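Local coordinates for protein globin (Geobacter sulfurreducens, PDB 2W31) that forms the heme-binding globin domain of a globin-coupled sensor, holds a six-coordinate heme and probably binds oxygen, at residues Glu29-Lys32 / Glu33-Ala36; Leu62-Thr65 / His66-Phe70; Pro125-Arg128 / Arg129-Glu133. All coordinates share one frame; numbering follows the deposited sequence. Where two conformers were deposited one is given.

Following the chain from its N terminus, all three interactions are local and lie in series; none closes a long loop, and none nests in or crosses another. Interaction 1 spans the break between helix 25-30 and helix 32-44. Interaction 2 comes next, at the start of helix 62-72, where it presents an iron ligand to the heme. These two touch: Gln67 rests on Lys32, Glu33 and Ala36, and Leu35 packs on Phe70, tying helix 32-44 to the heme-bearing helix. Interaction 3 opens helix 125-151, on the other side of the chain's centre from interaction 2 and about 26 Å from it, centre to centre, and faces the second subunit.

Interaction 1: residues Glu29-Lys32 / Glu33-Ala36; sequences ETNK and ERLA
Two carboxylates flank the ammonium of Lys32, those of Glu33 and Glu29, and in each case the nitrogen stands above the carboxylate plane, well out of it. One salt bridge runs 2.9 Å from Lys32 NZ to Glu33 OE2, 42° out of plane. The other runs 3.0 Å from Lys32 NZ to Glu29 OE2, 51° out. A third flat group, the guanidinium of Arg34, has the side-chain amide of Asn31 at its edge, the planes almost perpendicular; neither the amide, probably turned over in the model, nor the arginine, one of two conformers, supports naming a bond.

The lysine starts from the crowded position, CG between the backbone N and the carbonyl carbon (chi1 73°), and runs extended until a bend at the last torsion turns NZ between the acids. Glu33 lies alongside, its own chain bent about CB-CG. Of two waters at Glu33 OE1, one lies 2.8 Å from that oxygen and close to Glu29 O as well; the second donates to Thr30 O and accepts from Arg34 N at 3.1 Å.

Underneath, the chain leaves helix 25-30 at Asn31 and enters helix 32-44 at once. Leu35 N donates to Asn31 O at 2.9 Å, while Ala36 N binds Lys32 O. Leu35 itself turns inward, onto Phe113 and Phe70.

One ammonium thus joins acids from two successive helices across the break. Its charge probably eases the repulsion between the carboxylates, while the second water bridges Thr30 O and Arg34 N, the i to i+4 pair that would bond in an unbroken helix.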
loop_
_atom_site.group_PDB
_atom_site.type_symbol
_atom_site.label_atom_id
_atom_site.label_comp_id
_atom_site.label_asym_id
_atom_site.label_seq_id
_atom_site.Cartn_x
_atom_site.Cartn_y
_atom_site.Cartn_z
ATOM N N GLU A 29 -19.049 4.101 7.878
ATOM C CA GLU A 29 -19.922 3.560 8.896
ATOM C C GLU A 29 -21.053 2.719 8.304
ATOM O O GLU A 29 -21.310 1.622 8.773
ATOM C CB GLU A 29 -20.458 4.699 9.761
ATOM C CG GLU A 29 -20.881 4.238 11.122
ATOM C CD GLU A 29 -22.289 3.690 11.131
ATOM O OE1 GLU A 29 -23.086 4.020 10.214
ATOM O OE2 GLU A 29 -22.602 2.926 12.059
ATOM N N THR A 30 -21.670 3.214 7.239
ATOM C CA THR A 30 -22.720 2.479 6.505
ATOM C C THR A 30 -22.236 1.103 6.027
ATOM O O THR A 30 -23.002 0.099 6.068
ATOM C CB THR A 30 -23.199 3.317 5.304
ATOM O OG1 THR A 30 -23.941 4.450 5.782
ATOM C CG2 THR A 30 -24.082 2.498 4.326
ATOM N N ASN A 31 -20.968 1.071 5.598
ATOM C CA ASN A 31 -20.343 -0.111 4.994
ATOM C C ASN A 31 -19.500 -0.984 5.929
ATOM O O ASN A 31 -18.861 -1.944 5.482
ATOM C CB ASN A 31 -19.486 0.328 3.808
ATOM C CG ASN A 31 -20.321 0.704 2.613
ATOM O OD1 ASN A 31 -20.613 1.873 2.388
ATOM N ND2 ASN A 31 -20.731 -0.300 1.849
ATOM N N LYS A 32 -19.500 -0.668 7.227
ATOM C CA LYS A 32 -18.589 -1.291 8.157
ATOM C C LYS A 32 -18.785 -2.807 8.265
ATOM O O LYS A 32 -17.809 -3.556 8.331
ATOM C CB LYS A 32 -18.658 -0.594 9.538
ATOM C CG LYS A 32 -19.905 -0.839 10.387
ATOM C CD LYS A 32 -19.811 0.056 11.641
ATOM C CE LYS A 32 -20.810 -0.342 12.726
ATOM N NZ LYS A 32 -22.183 -0.040 12.279
ATOM N N GLU A 33 -20.041 -3.251 8.273
ATOM C CA GLU A 33 -20.315 -4.699 8.366
ATOM C C GLU A 33 -19.930 -5.464 7.084
ATOM O O GLU A 33 -19.436 -6.608 7.163
ATOM C CB GLU A 33 -21.790 -4.975 8.749
ATOM C CG GLU A 33 -22.160 -4.465 10.136
ATOM C CD GLU A 33 -22.705 -3.040 10.125
ATOM O OE1 GLU A 33 -22.764 -2.395 9.049
ATOM O OE2 GLU A 33 -23.100 -2.561 11.211
ATOM N N ARG A 34 -20.190 -4.852 5.925
ATOM C CA ARG A 34 -19.797 -5.403 4.626
ATOM C C ARG A 34 -18.270 -5.589 4.594
ATOM O O ARG A 34 -17.770 -6.678 4.225
ATOM C CB ARG A 34 -20.211 -4.461 3.497
ATOM C CG ARG A 34 -21.414 -4.894 2.681
ATOM C CD ARG A 34 -21.583 -4.059 1.411
ATOM N NE ARG A 34 -20.597 -4.443 0.408
ATOM C CZ ARG A 34 -19.702 -3.631 -0.162
ATOM N NH1 ARG A 34 -19.652 -2.331 0.113
ATOM N NH2 ARG A 34 -18.855 -4.130 -1.046
ATOM N N LEU A 35 -17.550 -4.538 5.023
ATOM C CA LEU A 35 -16.086 -4.584 5.155
ATOM C C LEU A 35 -15.676 -5.716 6.101
ATOM O O LEU A 35 -14.848 -6.552 5.754
ATOM C CB LEU A 35 -15.511 -3.217 5.614
ATOM C CG LEU A 35 -13.976 -3.074 5.761
ATOM C CD1 LEU A 35 -13.502 -3.586 7.129
ATOM C CD2 LEU A 35 -13.199 -3.783 4.629
ATOM N N ALA A 36 -16.296 -5.771 7.287
ATOM C CA ALA A 36 -15.944 -6.784 8.285
ATOM C C ALA A 36 -16.174 -8.202 7.773
ATOM O O ALA A 36 -15.348 -9.085 8.016
ATOM C CB ALA A 36 -16.722 -6.562 9.595
HETATM O O HOH W 1 -23.576 0.278 9.449
HETATM O O HOH W 2 -22.404 -2.694 5.893
#

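Interaction 2: residues Leu62-Thr65 / His66-Phe70; sequences LKQT and HQDWF. With HEM (protoporphyrin IX containing Fe), chain C.
Leu62 O is gripped twice by His66, through the backbone N at 3.1 Å and through the ring ND1 at 2.8 Å, the two donors arriving from opposite faces of the carbonyl plane. The ND1 bond is nearly straight (168°) and lies in the imidazole plane, so it fixes the ring's rotation and leaves NE2 aimed at the heme iron, 2.1 Å away. His93 supplies the other axial ligand, completing the bis-histidyl coordination.

Residues one turn apart seat the porphyrin around this bond. The branched end of Leu62 brings CD2 to 3.7 Å from heme C3D, and the methyl Thr65 CG2, anti to its own backbone N, comes within 3.6 Å of heme CAA. The heme methyl CMB lies over the centre of one face of the Trp69 indole, whose NE1 is hydrogen-bonded to Asn142. An alanine in place of Trp69 is likely to leave that methyl without its flat support and Asn142 without its indole donor. On the outer side, Gln64 bends back so that NE2 reaches Asp68 OD1, 2.8 Å away, on the syn side but tilted out of the carboxylate plane.

Helix 62-72, the E helix of the globin fold, is wedged between its neighbours: Lys63, Gln67 and Phe70 meet helix 32-44, with Lys63 salt-bridged to Asp37, while Trp69 and Phe70 pack against helix 100-121.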
loop_
_atom_site.group_PDB
_atom_site.type_symbol
_atom_site.label_atom_id
_atom_site.label_comp_id
_atom_site.label_asym_id
_atom_site.label_seq_id
_atom_site.Cartn_x
_atom_site.Cartn_y
_atom_site.Cartn_z
ATOM N N LEU A 62 -13.139 -11.067 17.098
ATOM C CA LEU A 62 -12.158 -10.495 16.155
ATOM C C LEU A 62 -12.756 -9.772 14.945
ATOM O O LEU A 62 -12.146 -8.814 14.464
ATOM C CB LEU A 62 -11.117 -11.532 15.715
ATOM C CG LEU A 62 -10.134 -11.984 16.806
ATOM C CD1 LEU A 62 -9.266 -13.121 16.319
ATOM C CD2 LEU A 62 -9.244 -10.811 17.329
ATOM N N LYS A 63 -13.904 -10.217 14.437
ATOM C CA LYS A 63 -14.611 -9.477 13.381
ATOM C C LYS A 63 -14.918 -8.039 13.835
ATOM O O LYS A 63 -14.684 -7.075 13.090
ATOM C CB LYS A 63 -15.896 -10.217 12.949
ATOM C CG LYS A 63 -16.555 -9.631 11.700
ATOM C CD LYS A 63 -17.871 -10.338 11.338
ATOM C CE LYS A 63 -17.676 -11.484 10.385
ATOM N NZ LYS A 63 -19.013 -12.066 10.056
ATOM N N GLN A 64 -15.457 -7.891 15.046
ATOM C CA GLN A 64 -15.740 -6.571 15.614
ATOM C C GLN A 64 -14.468 -5.751 15.864
ATOM O O GLN A 64 -14.446 -4.540 15.604
ATOM C CB GLN A 64 -16.508 -6.729 16.942
ATOM C CG GLN A 64 -16.922 -5.397 17.580
ATOM C CD GLN A 64 -18.027 -4.730 16.809
ATOM O OE1 GLN A 64 -18.966 -5.398 16.354
ATOM N NE2 GLN A 64 -17.926 -3.410 16.633
ATOM N N THR A 65 -13.410 -6.390 16.361
ATOM C CA THR A 65 -12.154 -5.684 16.606
ATOM C C THR A 65 -11.577 -5.038 15.327
ATOM O O THR A 65 -11.148 -3.868 15.336
ATOM C CB THR A 65 -11.127 -6.651 17.210
ATOM O OG1 THR A 65 -11.561 -7.008 18.524
ATOM C CG2 THR A 65 -9.762 -6.013 17.318
ATOM N N HIS A 66 -11.594 -5.787 14.233
ATOM C CA HIS A 66 -11.061 -5.248 12.972
ATOM C C HIS A 66 -12.058 -4.267 12.326
ATOM O O HIS A 66 -11.632 -3.261 11.701
ATOM C CB HIS A 66 -10.652 -6.393 12.063
ATOM C CG HIS A 66 -9.493 -7.160 12.606
ATOM N ND1 HIS A 66 -9.634 -8.181 13.517
ATOM C CD2 HIS A 66 -8.162 -7.006 12.415
ATOM C CE1 HIS A 66 -8.436 -8.626 13.854
ATOM N NE2 HIS A 66 -7.529 -7.960 13.159
ATOM N N GLN A 67 -13.369 -4.486 12.550
ATOM C CA GLN A 67 -14.390 -3.538 12.072
ATOM C C GLN A 67 -14.160 -2.155 12.730
ATOM O O GLN A 67 -14.200 -1.093 12.057
ATOM C CB GLN A 67 -15.804 -4.057 12.405
ATOM C CG GLN A 67 -16.902 -3.212 11.793
ATOM C CD GLN A 67 -18.248 -3.759 12.156
ATOM O OE1 GLN A 67 -18.748 -4.677 11.497
ATOM N NE2 GLN A 67 -18.836 -3.219 13.214
ATOM N N ASP A 68 -13.876 -2.168 14.023
ATOM C CA ASP A 68 -13.682 -0.927 14.793
ATOM C C ASP A 68 -12.452 -0.172 14.296
ATOM O O ASP A 68 -12.494 1.052 14.154
ATOM C CB ASP A 68 -13.546 -1.182 16.311
ATOM C CG ASP A 68 -14.841 -1.642 16.993
ATOM O OD1 ASP A 68 -15.967 -1.461 16.458
ATOM O OD2 ASP A 68 -14.686 -2.193 18.115
ATOM N N TRP A 69 -11.365 -0.907 14.011
ATOM C CA TRP A 69 -10.152 -0.288 13.460
ATOM C C TRP A 69 -10.459 0.430 12.114
ATOM O O TRP A 69 -10.005 1.578 11.872
ATOM C CB TRP A 69 -9.023 -1.333 13.271
ATOM C CG TRP A 69 -7.920 -0.770 12.355
ATOM C CD1 TRP A 69 -6.881 0.043 12.705
ATOM C CD2 TRP A 69 -7.839 -0.942 10.920
ATOM N NE1 TRP A 69 -6.148 0.408 11.554
ATOM C CE2 TRP A 69 -6.717 -0.209 10.465
ATOM C CE3 TRP A 69 -8.610 -1.670 9.982
ATOM C CZ2 TRP A 69 -6.344 -0.187 9.104
ATOM C CZ3 TRP A 69 -8.241 -1.651 8.643
ATOM C CH2 TRP A 69 -7.109 -0.901 8.225
ATOM N N PHE A 70 -11.233 -0.239 11.268
ATOM C CA PHE A 70 -11.618 0.345 9.977
ATOM C C PHE A 70 -12.334 1.704 10.151
ATOM O O PHE A 70 -12.006 2.714 9.516
ATOM C CB PHE A 70 -12.456 -0.655 9.184
ATOM C CG PHE A 70 -13.056 -0.099 7.919
ATOM C CD1 PHE A 70 -12.260 0.117 6.769
ATOM C CD2 PHE A 70 -14.422 0.207 7.854
ATOM C CE1 PHE A 70 -12.818 0.631 5.605
ATOM C CE2 PHE A 70 -14.984 0.681 6.669
ATOM C CZ PHE A 70 -14.180 0.916 5.543
HETATM C CHA HEM C . -5.711 -7.840 16.897
HETATM C CHB HEM C . -5.984 -4.530 13.406
HETATM C CHC HEM C . -4.524 -7.902 10.246
HETATM C CHD HEM C . -5.548 -11.321 13.502
HETATM C C1A HEM C . -5.902 -6.642 16.241
HETATM C C2A HEM C . -6.260 -5.377 16.858
HETATM C C3A HEM C . -6.361 -4.457 15.890
HETATM C C4A HEM C . -6.043 -5.135 14.637
HETATM C CMA HEM C . -6.717 -2.963 16.011
HETATM C CAA HEM C . -6.470 -5.151 18.390
HETATM C CBA HEM C . -5.042 -5.085 18.944
HETATM C CGA HEM C . -4.925 -4.484 20.331
HETATM O O1A HEM C . -5.131 -3.250 20.501
HETATM O O2A HEM C . -4.601 -5.261 21.273
HETATM C C1B HEM C . -5.469 -5.127 12.267
HETATM C C2B HEM C . -5.110 -4.463 11.024
HETATM C C3B HEM C . -4.703 -5.387 10.147
HETATM C C4B HEM C . -4.839 -6.685 10.793
HETATM C CMB HEM C . -5.191 -2.929 10.860
HETATM C CAB HEM C . -4.237 -5.205 8.704
HETATM C CBB HEM C . -4.848 -4.346 7.865
HETATM C C1C HEM C . -4.751 -9.127 10.821
HETATM C C2C HEM C . -4.678 -10.410 10.162
HETATM C C3C HEM C . -4.999 -11.352 11.053
HETATM C C4C HEM C . -5.257 -10.694 12.317
HETATM C CMC HEM C . -4.320 -10.649 8.697
HETATM C CAC HEM C . -5.044 -12.871 10.785
HETATM C CBC HEM C . -6.093 -13.642 11.055
HETATM C C1D HEM C . -5.552 -10.710 14.729
HETATM C C2D HEM C . -5.525 -11.412 16.020
HETATM C C3D HEM C . -5.570 -10.336 17.086
HETATM C C4D HEM C . -5.644 -9.083 16.342
HETATM C CMD HEM C . -5.436 -12.918 16.231
HETATM C CAD HEM C . -5.588 -10.506 18.630
HETATM C CBD HEM C . -4.214 -10.808 19.195
HETATM C CGD HEM C . -4.397 -11.299 20.618
HETATM O O1D HEM C . -5.070 -12.341 20.844
HETATM O O2D HEM C . -3.856 -10.644 21.535
HETATM N NA HEM C . -5.784 -6.476 14.878
HETATM N NB HEM C . -5.288 -6.473 12.090
HETATM N NC HEM C . -5.115 -9.319 12.149
HETATM N ND HEM C . -5.620 -9.359 14.981
HETATM FE FE HEM C . -5.464 -7.905 13.507
#

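Interaction 3: residues Pro125-Arg128 / Arg129-Glu133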
loop_
_atom_site.group_PDB
_atom_site.type_symbol
_atom_site.label_atom_id
_atom_site.label_comp_id
_atom_site.label_asym_id
_atom_site.label_seq_id
_atom_site.Cartn_x
_atom_site.Cartn_y
_atom_site.Cartn_z
ATOM N N PRO A 125 -14.692 13.674 -10.957
ATOM C CA PRO A 125 -13.274 13.228 -11.009
ATOM C C PRO A 125 -12.344 13.788 -9.930
ATOM O O PRO A 125 -11.523 13.046 -9.399
ATOM C CB PRO A 125 -12.805 13.686 -12.408
ATOM C CG PRO A 125 -14.065 13.802 -13.203
ATOM C CD PRO A 125 -15.129 14.250 -12.255
ATOM N N GLU A 126 -12.429 15.065 -9.588
ATOM C CA GLU A 126 -11.487 15.673 -8.690
ATOM C C GLU A 126 -11.957 15.389 -7.276
ATOM O O GLU A 126 -11.121 15.243 -6.390
ATOM C CB GLU A 126 -11.347 17.170 -8.981
ATOM C CG GLU A 126 -10.598 17.504 -10.310
ATOM C CD GLU A 126 -9.366 16.606 -10.605
ATOM O OE1 GLU A 126 -8.527 16.453 -9.684
ATOM O OE2 GLU A 126 -9.230 16.083 -11.755
ATOM N N GLU A 127 -13.277 15.273 -7.065
ATOM C CA GLU A 127 -13.754 14.844 -5.737
ATOM C C GLU A 127 -13.212 13.439 -5.474
ATOM O O GLU A 127 -12.706 13.127 -4.378
ATOM C CB GLU A 127 -15.288 14.839 -5.631
ATOM C CG GLU A 127 -15.914 16.226 -5.490
ATOM C CD GLU A 127 -17.422 16.188 -5.202
ATOM O OE1 GLU A 127 -18.016 15.092 -5.072
ATOM O OE2 GLU A 127 -18.030 17.288 -5.097
ATOM N N ARG A 128 -13.328 12.584 -6.484
ATOM C CA ARG A 128 -12.874 11.194 -6.379
ATOM C C ARG A 128 -11.349 11.150 -6.155
ATOM O O ARG A 128 -10.864 10.419 -5.263
ATOM C CB ARG A 128 -13.297 10.455 -7.673
ATOM C CG ARG A 128 -13.204 8.991 -7.590
ATOM C CD ARG A 128 -14.001 8.284 -8.676
ATOM N NE ARG A 128 -13.492 8.582 -10.007
ATOM C CZ ARG A 128 -14.170 9.260 -10.923
ATOM N NH1 ARG A 128 -15.377 9.729 -10.636
ATOM N NH2 ARG A 128 -13.635 9.491 -12.112
ATOM N N ARG A 129 -10.599 11.946 -6.932
ATOM C CA ARG A 129 -9.140 11.932 -6.824
ATOM C C ARG A 129 -8.697 12.334 -5.410
ATOM O O ARG A 129 -7.866 11.668 -4.764
ATOM C CB ARG A 129 -8.483 12.849 -7.851
ATOM C CG ARG A 129 -6.961 12.611 -7.950
ATOM C CD ARG A 129 -6.221 13.678 -8.798
ATOM N NE ARG A 129 -6.950 14.003 -10.040
ATOM C CZ ARG A 129 -6.814 13.383 -11.223
ATOM N NH1 ARG A 129 -5.931 12.384 -11.413
ATOM N NH2 ARG A 129 -7.539 13.799 -12.255
ATOM N N GLN A 130 -9.289 13.409 -4.905
ATOM C CA GLN A 130 -8.920 13.912 -3.590
ATOM C C GLN A 130 -9.231 12.921 -2.467
ATOM O O GLN A 130 -8.395 12.750 -1.557
ATOM C CB GLN A 130 -9.596 15.266 -3.327
ATOM C CG GLN A 130 -8.976 16.434 -4.093
ATOM C CD GLN A 130 -9.658 17.766 -3.725
ATOM O OE1 GLN A 130 -10.392 17.840 -2.741
ATOM N NE2 GLN A 130 -9.414 18.822 -4.528
ATOM N N ARG A 131 -10.387 12.262 -2.536
ATOM C CA ARG A 131 -10.773 11.256 -1.526
ATOM C C ARG A 131 -9.905 9.997 -1.624
ATOM O O ARG A 131 -9.448 9.479 -0.589
ATOM C CB ARG A 131 -12.267 10.923 -1.623
ATOM C CG ARG A 131 -13.123 12.074 -1.075
ATOM C CD ARG A 131 -14.541 12.128 -1.654
ATOM N NE ARG A 131 -15.264 13.272 -1.081
ATOM C CZ ARG A 131 -15.063 14.545 -1.407
ATOM N NH1 ARG A 131 -14.170 14.882 -2.331
ATOM N NH2 ARG A 131 -15.759 15.508 -0.780
ATOM N N ARG A 132 -9.616 9.551 -2.857
ATOM C CA ARG A 132 -8.719 8.416 -3.033
ATOM C C ARG A 132 -7.333 8.759 -2.476
ATOM O O ARG A 132 -6.705 7.906 -1.798
ATOM C CB ARG A 132 -8.626 8.008 -4.511
ATOM C CG ARG A 132 -7.936 6.658 -4.732
ATOM C CD ARG A 132 -7.761 6.325 -6.201
ATOM N NE ARG A 132 -6.999 7.353 -6.924
ATOM C CZ ARG A 132 -7.481 8.110 -7.911
ATOM N NH1 ARG A 132 -8.727 7.968 -8.326
ATOM N NH2 ARG A 132 -6.702 9.014 -8.490
ATOM N N GLU A 133 -6.824 9.971 -2.779
ATOM C CA GLU A 133 -5.488 10.308 -2.286
ATOM C C GLU A 133 -5.418 10.309 -0.744
ATOM O O GLU A 133 -4.450 9.818 -0.172
ATOM C CB GLU A 133 -5.000 11.656 -2.846
ATOM C CG GLU A 133 -4.624 11.603 -4.367
ATOM C CD GLU A 133 -4.387 12.972 -5.001
ATOM O OE1 GLU A 133 -4.866 13.985 -4.454
ATOM O OE2 GLU A 133 -3.798 13.018 -6.099
#
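Glu126 and Arg129 are brought together by bends in both side chains: the glutamate folds at chi2 (-40°), and the arginine runs extended before turning at chi3 (-43°). They end up side by side, with carboxylate and guanidinium only 15° from coplanar. Arg129 grips side-on, NE to Glu126 OE1 at 2.9 Å and NH2 to Glu126 OE2 at 2.9 Å. Two nitrogens on two oxygens make this a bidentate salt bridge, and both oxygens are met on their syn sides.

Glu127 and Arg131 pair differently. The chain of Arg131 runs extended from CG to NE alongside Glu127, and the turn at the last torsion brings NH1 to Glu127 O, 3.1 Å away, as a donor; Arg131 N binds the same oxygen, also at 3.1 Å, from the opposite face of the carbonyl plane. The carboxylate of Glu127 stays apart from Arg131. Pro125 CA lies over one face of the Arg128 guanidinium, towards its rim, and Arg128 NH1 donates to Phe122 O.

These residues form the first turns of helix 125-151. Arg131 leans on Leu20 of helix 15-23 and on Ile118, while Arg128 packs against Arg128 of the second subunit.

Arg129 carries the chemistry across the dimer interface. Its NH2 also makes a salt bridge to Asp120 of the second subunit, and NH1 is hydrogen-bonded to Ser116 of the second subunit. With Glu126 fixing the rotation of the guanidinium, its positive charge is probably divided between Glu126 and Asp120 of the second subunit, so the intrahelical pair is also part of the subunit interface.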